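Local coordinates for protein ribokinase (Cryptococcus neoformans var. grubii serotype A, PDB 6CW5) that probably phosphorylates D-ribose at O-5 with ATP and magnesium to give D-ribose 5-phosphate, working as a homodimer of the PfkB carbohydrate kinase family, at residues L93-V105 with I116-S128. Sequence-based numbering, arbitrary orientation.
Sequences LKIVKDEVTGRAV and IVLHAGANYYLPS
Val-96 sits with both methyls on one face of the Tyr-125 ring: CG2 makes a CH-pi contact 3.7 Å from the centroid, 20° off the normal, and CG1 lies 3.7 Å from CD1. Pro-127 N backs the opposite face. The side chains of Lys-94 and Pro-127 cross at about a right angle, CD to CG 4.0 Å; the lysine's NZ forms a salt bridge with Asp-69 and a hydrogen bond to Lys-92 O. Glu-99 extends from its backbone N (chi1 -174°), lays CG against the Gly-121/Ala-122 peptide, then bends at chi2 (51°), and OE2 accepts Val-100 N through its anti lone pair at 2.7 Å. Val-100 CG2 approaches the His-119 imidazole in plane, at its edge. Val-100 O receives Ala-122 N (2.8 Å); farther along, strands 102-105 and 116-119 pair antiparallel, Arg-103 with His-119 and Val-105 with Val-117 each doubly hydrogen-bonded and sharing one face. On the face of Ala-104 and Leu-118, Ala-104 CB touches Leu-118 CD2 and also Ile-116 CG2, each at 3.9 Å. The Val-96/Tyr-125 packing joins this hairpin of the small beta-sheet lid to edge strand 93-96 of the large domain, while a water donating to Glu-99 OE2, 3.1 Å from His-119 NE2, links carboxylate and imidazole only indirectly.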
# COMPACT_ATOMS: atom_id res chain seq x y z
N LEU A 93 -14.87 -7.93 4.11
CA LEU A 93 -14.01 -8.90 4.80
C LEU A 93 -13.91 -10.10 3.87
O LEU A 93 -14.82 -10.95 3.79
CB LEU A 93 -14.56 -9.26 6.18
CG LEU A 93 -13.70 -10.27 6.96
CD1 LEU A 93 -12.30 -9.71 7.19
CD2 LEU A 93 -14.34 -10.62 8.28
N LYS A 94 -12.80 -10.15 3.12
CA LYS A 94 -12.64 -11.09 2.04
C LYS A 94 -12.22 -12.45 2.59
O LYS A 94 -11.46 -12.52 3.55
CB LYS A 94 -11.59 -10.57 1.05
CG LYS A 94 -12.07 -9.28 0.32
CD LYS A 94 -10.93 -8.42 -0.22
CE LYS A 94 -10.24 -7.60 0.87
NZ LYS A 94 -11.06 -6.48 1.44
N ILE A 95 -12.72 -13.51 1.96
CA ILE A 95 -12.32 -14.87 2.29
C ILE A 95 -11.39 -15.36 1.19
O ILE A 95 -11.80 -15.46 0.02
CB ILE A 95 -13.54 -15.79 2.44
CG1 ILE A 95 -14.46 -15.25 3.55
CG2 ILE A 95 -13.09 -17.20 2.75
CD1 ILE A 95 -15.84 -15.93 3.59
N VAL A 96 -10.16 -15.69 1.56
CA VAL A 96 -9.10 -15.94 0.59
C VAL A 96 -8.89 -17.43 0.49
O VAL A 96 -8.57 -18.08 1.49
CB VAL A 96 -7.80 -15.24 1.00
CG1 VAL A 96 -6.75 -15.43 -0.08
CG2 VAL A 96 -8.06 -13.77 1.25
N LYS A 97 -9.03 -17.96 -0.72
CA LYS A 97 -8.78 -19.36 -0.97
C LYS A 97 -7.30 -19.68 -0.83
O LYS A 97 -6.44 -18.88 -1.20
CB LYS A 97 -9.28 -19.73 -2.36
N ASP A 98 -7.00 -20.86 -0.29
CA ASP A 98 -5.62 -21.31 -0.14
C ASP A 98 -4.79 -20.36 0.73
O ASP A 98 -3.57 -20.27 0.57
CB ASP A 98 -4.93 -21.50 -1.49
CG ASP A 98 -5.67 -22.46 -2.40
OD1 ASP A 98 -6.29 -23.42 -1.89
OD2 ASP A 98 -5.62 -22.26 -3.63
N GLU A 99 -5.43 -19.63 1.63
CA GLU A 99 -4.74 -18.79 2.61
C GLU A 99 -5.30 -19.11 3.98
O GLU A 99 -6.42 -19.59 4.11
CB GLU A 99 -4.90 -17.30 2.31
CG GLU A 99 -4.07 -16.39 3.21
CD GLU A 99 -2.60 -16.78 3.29
OE1 GLU A 99 -1.80 -16.23 2.51
OE2 GLU A 99 -2.23 -17.63 4.12
N VAL A 100 -4.51 -18.86 5.03
CA VAL A 100 -5.00 -19.06 6.38
C VAL A 100 -5.25 -17.70 7.01
O VAL A 100 -4.60 -16.70 6.68
CB VAL A 100 -4.04 -19.90 7.26
CG1 VAL A 100 -3.96 -21.34 6.74
CG2 VAL A 100 -2.66 -19.25 7.36
N THR A 101 -6.22 -17.67 7.92
CA THR A 101 -6.43 -16.50 8.75
C THR A 101 -5.15 -16.19 9.53
O THR A 101 -4.43 -17.10 9.96
CB THR A 101 -7.61 -16.77 9.69
OG1 THR A 101 -8.76 -17.10 8.89
CG2 THR A 101 -7.95 -15.54 10.52
N GLY A 102 -4.86 -14.89 9.70
CA GLY A 102 -3.73 -14.51 10.51
C GLY A 102 -3.86 -15.05 11.92
O GLY A 102 -4.95 -15.34 12.42
N ARG A 103 -2.71 -15.21 12.57
CA ARG A 103 -2.65 -15.85 13.87
C ARG A 103 -1.84 -14.99 14.83
O ARG A 103 -0.86 -14.34 14.43
CB ARG A 103 -2.02 -17.24 13.77
CG ARG A 103 -2.85 -18.19 12.89
CD ARG A 103 -2.05 -19.39 12.53
NE ARG A 103 -1.68 -20.11 13.74
CZ ARG A 103 -0.79 -21.09 13.76
NH1 ARG A 103 -0.21 -21.47 12.62
NH2 ARG A 103 -0.50 -21.68 14.90
N ALA A 104 -2.27 -14.96 16.09
CA ALA A 104 -1.43 -14.42 17.17
C ALA A 104 -1.10 -15.58 18.09
O ALA A 104 -2.00 -16.19 18.66
CB ALA A 104 -2.11 -13.30 17.95
N VAL A 105 0.19 -15.88 18.22
CA VAL A 105 0.60 -16.93 19.14
C VAL A 105 0.97 -16.22 20.44
O VAL A 105 1.97 -15.51 20.49
CB VAL A 105 1.78 -17.75 18.59
CG1 VAL A 105 2.28 -18.74 19.61
CG2 VAL A 105 1.34 -18.47 17.33
N ILE A 116 3.61 -11.83 22.30
CA ILE A 116 2.81 -12.17 21.12
C ILE A 116 3.71 -12.30 19.90
O ILE A 116 4.55 -11.43 19.64
CB ILE A 116 1.70 -11.13 20.88
CG1 ILE A 116 0.79 -11.08 22.13
CG2 ILE A 116 0.90 -11.47 19.64
CD1 ILE A 116 -0.37 -10.07 22.03
N VAL A 117 3.53 -13.38 19.16
CA VAL A 117 4.13 -13.57 17.85
C VAL A 117 3.01 -13.56 16.83
O VAL A 117 2.08 -14.37 16.92
CB VAL A 117 4.91 -14.88 17.76
CG1 VAL A 117 5.31 -15.14 16.30
CG2 VAL A 117 6.17 -14.81 18.70
N LEU A 118 3.09 -12.65 15.86
CA LEU A 118 2.06 -12.56 14.83
C LEU A 118 2.47 -13.36 13.60
O LEU A 118 3.65 -13.39 13.24
CB LEU A 118 1.84 -11.10 14.44
CG LEU A 118 1.29 -10.17 15.52
CD1 LEU A 118 1.22 -8.74 14.94
CD2 LEU A 118 -0.07 -10.67 15.98
N HIS A 119 1.51 -14.01 12.96
CA HIS A 119 1.71 -14.55 11.63
C HIS A 119 0.66 -13.90 10.75
O HIS A 119 -0.53 -14.06 11.01
CB HIS A 119 1.55 -16.08 11.64
CG HIS A 119 1.41 -16.68 10.28
ND1 HIS A 119 2.45 -16.74 9.38
CD2 HIS A 119 0.34 -17.21 9.64
CE1 HIS A 119 2.04 -17.30 8.25
NE2 HIS A 119 0.76 -17.60 8.39
N ALA A 120 1.09 -13.11 9.77
CA ALA A 120 0.17 -12.25 9.03
C ALA A 120 -0.91 -13.05 8.32
O ALA A 120 -2.10 -12.68 8.37
CB ALA A 120 0.92 -11.42 8.01
N GLY A 121 -0.52 -14.09 7.59
CA GLY A 121 -1.51 -14.87 6.83
C GLY A 121 -2.34 -13.96 5.93
O GLY A 121 -1.81 -13.06 5.26
N ALA A 122 -3.66 -14.16 5.94
CA ALA A 122 -4.55 -13.39 5.08
C ALA A 122 -4.56 -11.90 5.40
O ALA A 122 -5.00 -11.10 4.56
CB ALA A 122 -5.98 -13.94 5.19
N ASN A 123 -4.06 -11.50 6.57
CA ASN A 123 -4.07 -10.07 6.87
C ASN A 123 -3.19 -9.28 5.91
O ASN A 123 -3.41 -8.07 5.74
CB ASN A 123 -3.61 -9.81 8.30
CG ASN A 123 -4.65 -10.21 9.31
OD1 ASN A 123 -5.84 -9.92 9.13
ND2 ASN A 123 -4.21 -10.90 10.38
N TYR A 124 -2.22 -9.93 5.27
CA TYR A 124 -1.36 -9.27 4.29
C TYR A 124 -1.76 -9.58 2.85
O TYR A 124 -0.99 -9.31 1.92
CB TYR A 124 0.12 -9.62 4.52
CG TYR A 124 0.83 -8.61 5.39
CD1 TYR A 124 0.34 -8.26 6.63
CD2 TYR A 124 2.00 -7.99 4.94
CE1 TYR A 124 0.99 -7.32 7.42
CE2 TYR A 124 2.67 -7.06 5.72
CZ TYR A 124 2.17 -6.73 6.95
OH TYR A 124 2.82 -5.79 7.72
N TYR A 125 -2.95 -10.13 2.65
CA TYR A 125 -3.48 -10.33 1.31
C TYR A 125 -4.08 -9.05 0.76
O TYR A 125 -4.81 -8.34 1.46
CB TYR A 125 -4.55 -11.39 1.35
CG TYR A 125 -5.38 -11.52 0.07
CD1 TYR A 125 -4.91 -12.30 -1.00
CD2 TYR A 125 -6.63 -10.92 -0.04
CE1 TYR A 125 -5.69 -12.47 -2.16
CE2 TYR A 125 -7.41 -11.11 -1.20
CZ TYR A 125 -6.93 -11.85 -2.25
OH TYR A 125 -7.70 -12.02 -3.40
N LEU A 126 -3.77 -8.76 -0.49
CA LEU A 126 -4.41 -7.69 -1.22
C LEU A 126 -4.92 -8.28 -2.52
O LEU A 126 -4.16 -8.95 -3.25
CB LEU A 126 -3.42 -6.55 -1.49
CG LEU A 126 -3.01 -5.81 -0.22
CD1 LEU A 126 -1.94 -4.77 -0.55
CD2 LEU A 126 -4.21 -5.16 0.39
N PRO A 127 -6.19 -8.07 -2.86
CA PRO A 127 -6.72 -8.67 -4.08
C PRO A 127 -6.24 -7.96 -5.32
O PRO A 127 -6.03 -6.75 -5.33
CB PRO A 127 -8.24 -8.50 -3.92
CG PRO A 127 -8.38 -7.27 -3.06
CD PRO A 127 -7.22 -7.38 -2.07
N SER A 128 -6.08 -8.76 -6.41
CA SER A 128 -5.76 -8.22 -7.73
C SER A 128 -6.99 -8.32 -8.64
O SER A 128 -7.70 -9.32 -8.58
CB SER A 128 -4.59 -8.99 -8.35
OG SER A 128 -4.40 -8.63 -9.71
O HOH W 1 -0.02 -17.95 5.46